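PDB 5SWV: pentafunctional AROM polypeptide, which catalyses successive steps of the shikimate pathway, with dehydroquinate dehydratase and shikimate dehydrogenase activities assigned to the portion crystallised here. Local coordinates for residues A332-I337 against D350-R355; N374-G379 against S441-T446. All coordinates share one frame; numbering follows the deposited sequence.

Interaction 1 (A332-I337 against D350-R355); sequences AVNTII and DNTDWR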
loop_
_atom_site.group_PDB
_atom_site.type_symbol
_atom_site.label_atom_id
_atom_site.label_comp_id
_atom_site.label_asym_id
_atom_site.label_seq_id
_atom_site.Cartn_x
_atom_site.Cartn_y
_atom_site.Cartn_z
ATOM N N ALA A 332 12.900 10.710 -16.335
ATOM C CA ALA A 332 13.624 11.052 -15.127
ATOM C C ALA A 332 13.539 9.929 -14.107
ATOM O O ALA A 332 12.497 9.283 -13.953
ATOM C CB ALA A 332 13.075 12.342 -14.541
ATOM N N VAL A 333 14.653 9.708 -13.416
ATOM C CA VAL A 333 14.737 8.710 -12.357
ATOM C C VAL A 333 15.021 9.398 -11.028
ATOM O O VAL A 333 15.945 10.184 -10.950
ATOM C CB VAL A 333 15.837 7.690 -12.692
ATOM C CG1 VAL A 333 16.215 6.837 -11.490
ATOM C CG2 VAL A 333 15.366 6.785 -13.820
ATOM N N ASN A 334 14.207 9.120 -10.004
ATOM C CA ASN A 334 14.564 9.440 -8.604
ATOM C C ASN A 334 14.725 8.225 -7.673
ATOM O O ASN A 334 14.982 8.407 -6.491
ATOM C CB ASN A 334 13.544 10.413 -7.995
ATOM C CG ASN A 334 12.310 9.718 -7.439
ATOM O OD1 ASN A 334 12.029 8.545 -7.741
ATOM N ND2 ASN A 334 11.549 10.449 -6.627
ATOM N N THR A 335 14.521 7.010 -8.183
ATOM C CA THR A 335 14.545 5.802 -7.363
ATOM C C THR A 335 15.175 4.676 -8.148
ATOM O O THR A 335 14.577 4.178 -9.085
ATOM C CB THR A 335 13.125 5.385 -6.952
ATOM O OG1 THR A 335 12.557 6.405 -6.129
ATOM C CG2 THR A 335 13.129 4.088 -6.181
ATOM N N ILE A 336 16.376 4.282 -7.741
ATOM C CA ILE A 336 17.108 3.186 -8.356
ATOM C C ILE A 336 16.899 1.907 -7.550
ATOM O O ILE A 336 17.217 1.863 -6.371
ATOM C CB ILE A 336 18.611 3.527 -8.423
ATOM C CG1 ILE A 336 18.809 4.787 -9.285
ATOM C CG2 ILE A 336 19.419 2.339 -8.958
ATOM C CD1 ILE A 336 20.233 5.303 -9.344
ATOM N N ILE A 337 16.386 0.874 -8.208
ATOM C CA ILE A 337 16.042 -0.396 -7.570
ATOM C C ILE A 337 16.916 -1.507 -8.145
ATOM O O ILE A 337 16.860 -1.786 -9.340
ATOM C CB ILE A 337 14.569 -0.775 -7.838
ATOM C CG1 ILE A 337 13.623 0.347 -7.393
ATOM C CG2 ILE A 337 14.205 -2.095 -7.160
ATOM C CD1 ILE A 337 12.335 0.367 -8.175
ATOM N N ASP A 350 12.955 4.084 -11.271
ATOM C CA ASP A 350 11.575 4.506 -11.157
ATOM C C ASP A 350 11.578 5.969 -10.737
ATOM O O ASP A 350 12.630 6.564 -10.483
ATOM C CB ASP A 350 10.817 3.627 -10.143
ATOM C CG ASP A 350 9.281 3.575 -10.392
ATOM O OD1 ASP A 350 8.700 4.530 -10.962
ATOM O OD2 ASP A 350 8.640 2.576 -10.008
ATOM N N ASN A 351 10.380 6.539 -10.687
ATOM C CA ASN A 351 10.167 7.929 -10.388
ATOM C C ASN A 351 8.943 8.033 -9.507
ATOM O O ASN A 351 7.822 7.816 -9.973
ATOM C CB ASN A 351 9.942 8.670 -11.703
ATOM C CG ASN A 351 10.038 10.160 -11.551
ATOM O OD1 ASN A 351 9.381 10.764 -10.708
ATOM N ND2 ASN A 351 10.870 10.762 -12.365
ATOM N N THR A 352 9.153 8.339 -8.233
ATOM C CA THR A 352 8.054 8.512 -7.285
ATOM C C THR A 352 7.635 9.958 -7.069
ATOM O O THR A 352 6.765 10.207 -6.243
ATOM C CB THR A 352 8.422 7.951 -5.912
ATOM O OG1 THR A 352 9.610 8.591 -5.468
ATOM C CG2 THR A 352 8.637 6.468 -5.975
ATOM N N ASP A 353 8.212 10.914 -7.794
ATOM C CA ASP A 353 7.833 12.323 -7.605
ATOM C C ASP A 353 6.311 12.526 -7.691
ATOM O O ASP A 353 5.712 13.145 -6.816
ATOM C CB ASP A 353 8.583 13.244 -8.583
ATOM C CG ASP A 353 10.090 13.412 -8.224
ATOM O OD1 ASP A 353 10.484 13.213 -7.039
ATOM O OD2 ASP A 353 10.882 13.751 -9.135
ATOM N N TRP A 354 5.683 11.947 -8.708
ATOM C CA TRP A 354 4.217 12.002 -8.834
ATOM C C TRP A 354 3.447 11.411 -7.641
ATOM O O TRP A 354 2.349 11.870 -7.321
ATOM C CB TRP A 354 3.751 11.335 -10.136
ATOM C CG TRP A 354 3.802 9.850 -10.149
ATOM C CD1 TRP A 354 4.893 9.070 -10.376
ATOM C CD2 TRP A 354 2.710 8.954 -9.919
ATOM N NE1 TRP A 354 4.552 7.738 -10.305
ATOM C CE2 TRP A 354 3.216 7.640 -10.038
ATOM C CE3 TRP A 354 1.349 9.137 -9.636
ATOM C CZ2 TRP A 354 2.414 6.513 -9.897
ATOM C CZ3 TRP A 354 0.543 8.019 -9.489
ATOM C CH2 TRP A 354 1.083 6.717 -9.616
ATOM N N ARG A 355 4.015 10.389 -7.005
ATOM C CA ARG A 355 3.369 9.729 -5.882
ATOM C C ARG A 355 3.175 10.697 -4.715
ATOM O O ARG A 355 2.187 10.601 -3.988
ATOM C CB ARG A 355 4.177 8.508 -5.432
ATOM C CG ARG A 355 4.265 7.396 -6.479
ATOM C CD ARG A 355 2.935 6.671 -6.679
ATOM N NE ARG A 355 2.531 6.178 -5.383
ATOM C CZ ARG A 355 3.031 5.097 -4.804
ATOM N NH1 ARG A 355 3.901 4.310 -5.426
ATOM N NH2 ARG A 355 2.636 4.783 -3.588
#
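A classic beta bulge, in which N334 and T335 both face D350, lies where the hairpin of strands 335-340 and 345-350 in the shikimate dehydrogenase substrate-binding domain gives way to helix 353-364. D350 O takes both backbone N-H groups, from N334 N and T335 N, each at 3.0 Å, and D350 N returns a nearly straight bond of 2.7 Å to T335 O. Beyond the bulge, side chains take over from the backbone. The CG of N334 stands between its own backbone N and carbonyl carbon (chi1 84°), which carries the amide across to the turn before the helix. There its OD1 receives T352 N at 2.9 Å, while the hydroxyl of T335 reaches OD1 from the opposite face of the amide. The other end of that amide, ND2, donates within its own plane to T352 OG1 and only weakly to D353 OD1. D353 finds a stronger partner in K313, a salt bridge through OD2; the Asn-Thr and Asn-Thr-Asp sequences meeting beside this lysine are consistent with the shikimate-binding cleft of the family. One buried amide thus ties strand entry to helix start, and S511 of helix 500-516 bonds to both threonine hydroxyls. N351 works in both directions: OD1 caps the helix by accepting D353 N, and ND2, almost straight at 169°, donates to A332 O at 2.7 Å, approaching from above the plane of that carbonyl.

Interaction 2 (N374-G379 against S441-T446); sequences NGLVIG and SAVVST
T446 carries OG1 between its backbone N and carbonyl carbon (chi1 65°), a torsion that brings the hydroxyl to I378 O, while V443 holds CG1 anti to its backbone N (chi1 179°), which sets that methyl alongside L376 CD2. Both pairs belong to the parallel sheet of a Rossmann-type domain, the nucleotide-binding half expected of a shikimate dehydrogenase, in which strands 374-378 and 440-445 are the middle neighbours of six. The axes of the two short segments run 5° from parallel and approach to 4.8 Å, illustrating how a parallel ladder is built: the strand residues L376 and I378 bond to the neighbour with both N-H and C=O. L376 N donates to A442 O, L376 O accepts V444 N, and V444 O accepts I378 N at 2.9 Å. V377, between them, bonds by its backbone to strand 398-403 on the other flank. On one face of the sheet L376 and V443 lie side by side, CD2 to CG1 at 4.0 Å, and the CD1 of I378 comes near the same methyl. On the other, V377 meets helix 382-393, and A442 and V444 meet F361 of helix 353-364. The entrance to the ladder is closed by S441 N on N374 O and by a water that accepts from N374 N and is hydrogen-bonded to S441 OG. At the exit, where G379 opens the Gly-Ala-Gly-Gly sequence leading into helix 382-393, a single carbonyl is gripped twice: I378 O accepts T446 N at 2.9 Å, nearly in line with its C=O bond, and T446 OG1 at 2.7 Å, from a more bent approach.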
loop_
_atom_site.group_PDB
_atom_site.type_symbol
_atom_site.label_atom_id
_atom_site.label_comp_id
_atom_site.label_asym_id
_atom_site.label_seq_id
_atom_site.Cartn_x
_atom_site.Cartn_y
_atom_site.Cartn_z
ATOM N N ASN A 374 -13.793 18.362 -11.277
ATOM C CA ASN A 374 -12.934 19.332 -11.915
ATOM C C ASN A 374 -11.736 19.647 -11.056
ATOM O O ASN A 374 -11.870 19.802 -9.843
ATOM C CB ASN A 374 -13.706 20.610 -12.171
ATOM C CG ASN A 374 -14.978 20.366 -12.948
ATOM O OD1 ASN A 374 -15.010 19.602 -13.923
ATOM N ND2 ASN A 374 -16.038 20.999 -12.516
ATOM N N GLY A 375 -10.573 19.765 -11.698
ATOM C CA GLY A 375 -9.331 20.095 -11.018
ATOM C C GLY A 375 -8.644 21.308 -11.605
ATOM O O GLY A 375 -9.016 21.783 -12.669
ATOM N N LEU A 376 -7.634 21.802 -10.898
ATOM C CA LEU A 376 -6.812 22.894 -11.366
ATOM C C LEU A 376 -5.364 22.630 -11.011
ATOM O O LEU A 376 -5.049 22.315 -9.867
ATOM C CB LEU A 376 -7.239 24.207 -10.725
ATOM C CG LEU A 376 -6.305 25.400 -10.980
ATOM C CD1 LEU A 376 -6.427 25.827 -12.427
ATOM C CD2 LEU A 376 -6.615 26.537 -10.025
ATOM N N VAL A 377 -4.487 22.794 -11.997
ATOM C CA VAL A 377 -3.052 22.735 -11.806
ATOM C C VAL A 377 -2.531 24.114 -12.180
ATOM O O VAL A 377 -2.929 24.681 -13.209
ATOM C CB VAL A 377 -2.426 21.665 -12.719
ATOM C CG1 VAL A 377 -0.895 21.695 -12.645
ATOM C CG2 VAL A 377 -2.971 20.277 -12.381
ATOM N N ILE A 378 -1.642 24.650 -11.350
ATOM C CA ILE A 378 -1.039 25.959 -11.585
ATOM C C ILE A 378 0.459 25.787 -11.737
ATOM O O ILE A 378 1.108 25.227 -10.856
ATOM C CB ILE A 378 -1.289 26.893 -10.402
ATOM C CG1 ILE A 378 -2.790 26.997 -10.116
ATOM C CG2 ILE A 378 -0.708 28.264 -10.698
ATOM C CD1 ILE A 378 -3.128 27.558 -8.756
ATOM N N GLY A 379 0.999 26.280 -12.850
ATOM C CA GLY A 379 2.412 26.094 -13.202
ATOM C C GLY A 379 2.621 25.218 -14.435
ATOM O O GLY A 379 1.702 24.528 -14.904
ATOM N N SER A 441 -12.799 20.371 -7.121
ATOM C CA SER A 441 -12.609 19.386 -6.059
ATOM C C SER A 441 -11.135 19.165 -5.664
ATOM O O SER A 441 -10.868 18.551 -4.629
ATOM C CB SER A 441 -13.231 18.055 -6.486
ATOM O OG SER A 441 -14.636 18.179 -6.611
ATOM N N ALA A 442 -10.190 19.660 -6.469
ATOM C CA ALA A 442 -8.757 19.408 -6.253
ATOM C C ALA A 442 -7.932 20.501 -6.899
ATOM O O ALA A 442 -8.237 20.917 -8.010
ATOM C CB ALA A 442 -8.358 18.052 -6.821
ATOM N N VAL A 443 -6.900 20.971 -6.205
ATOM C CA VAL A 443 -6.020 21.996 -6.746
ATOM C C VAL A 443 -4.572 21.681 -6.399
ATOM O O VAL A 443 -4.299 21.186 -5.318
ATOM C CB VAL A 443 -6.404 23.399 -6.227
ATOM C CG1 VAL A 443 -5.463 24.467 -6.785
ATOM C CG2 VAL A 443 -7.848 23.730 -6.596
ATOM N N VAL A 444 -3.650 21.959 -7.321
ATOM C CA VAL A 444 -2.213 21.815 -7.064
ATOM C C VAL A 444 -1.483 23.052 -7.576
ATOM O O VAL A 444 -1.570 23.370 -8.761
ATOM C CB VAL A 444 -1.606 20.571 -7.745
ATOM C CG1 VAL A 444 -0.194 20.323 -7.229
ATOM C CG2 VAL A 444 -2.474 19.351 -7.509
ATOM N N SER A 445 -0.782 23.763 -6.690
ATOM C CA SER A 445 0.114 24.831 -7.115
ATOM C C SER A 445 1.517 24.284 -7.173
ATOM O O SER A 445 2.010 23.797 -6.170
ATOM C CB SER A 445 0.089 25.990 -6.148
ATOM O OG SER A 445 1.096 26.917 -6.513
ATOM N N THR A 446 2.154 24.368 -8.336
ATOM C CA THR A 446 3.547 23.936 -8.513
ATOM C C THR A 446 4.526 25.107 -8.668
ATOM O O THR A 446 5.703 24.907 -8.924
ATOM C CB THR A 446 3.661 23.030 -9.742
ATOM O OG1 THR A 446 3.343 23.778 -10.913
ATOM C CG2 THR A 446 2.690 21.883 -9.639
HETATM O O HOH W 1 -15.616 19.105 -8.951
#

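Both contacts are buried, yet they sit in different halves of the shikimate dehydrogenase part, with centres 22 Å and nearest atoms about 9 Å apart. Interaction 1 lies where the substrate-binding sheet ends and the chain enters helix 353-364; interaction 2 lies in the middle of the parallel sheet reached after that helix. The helix relates them directly: it begins in 350-355 and later in its course lies against one face of the sheet that holds interaction 2. Their chemistry follows their place. At the irregular strand-to-helix turn, asparagine and threonine side chains supply bonds that a regular ladder would not, whereas in the sheet centre backbone bonds dominate, and the side-chain contacts between the strands are mainly those of L376, I378 and V443.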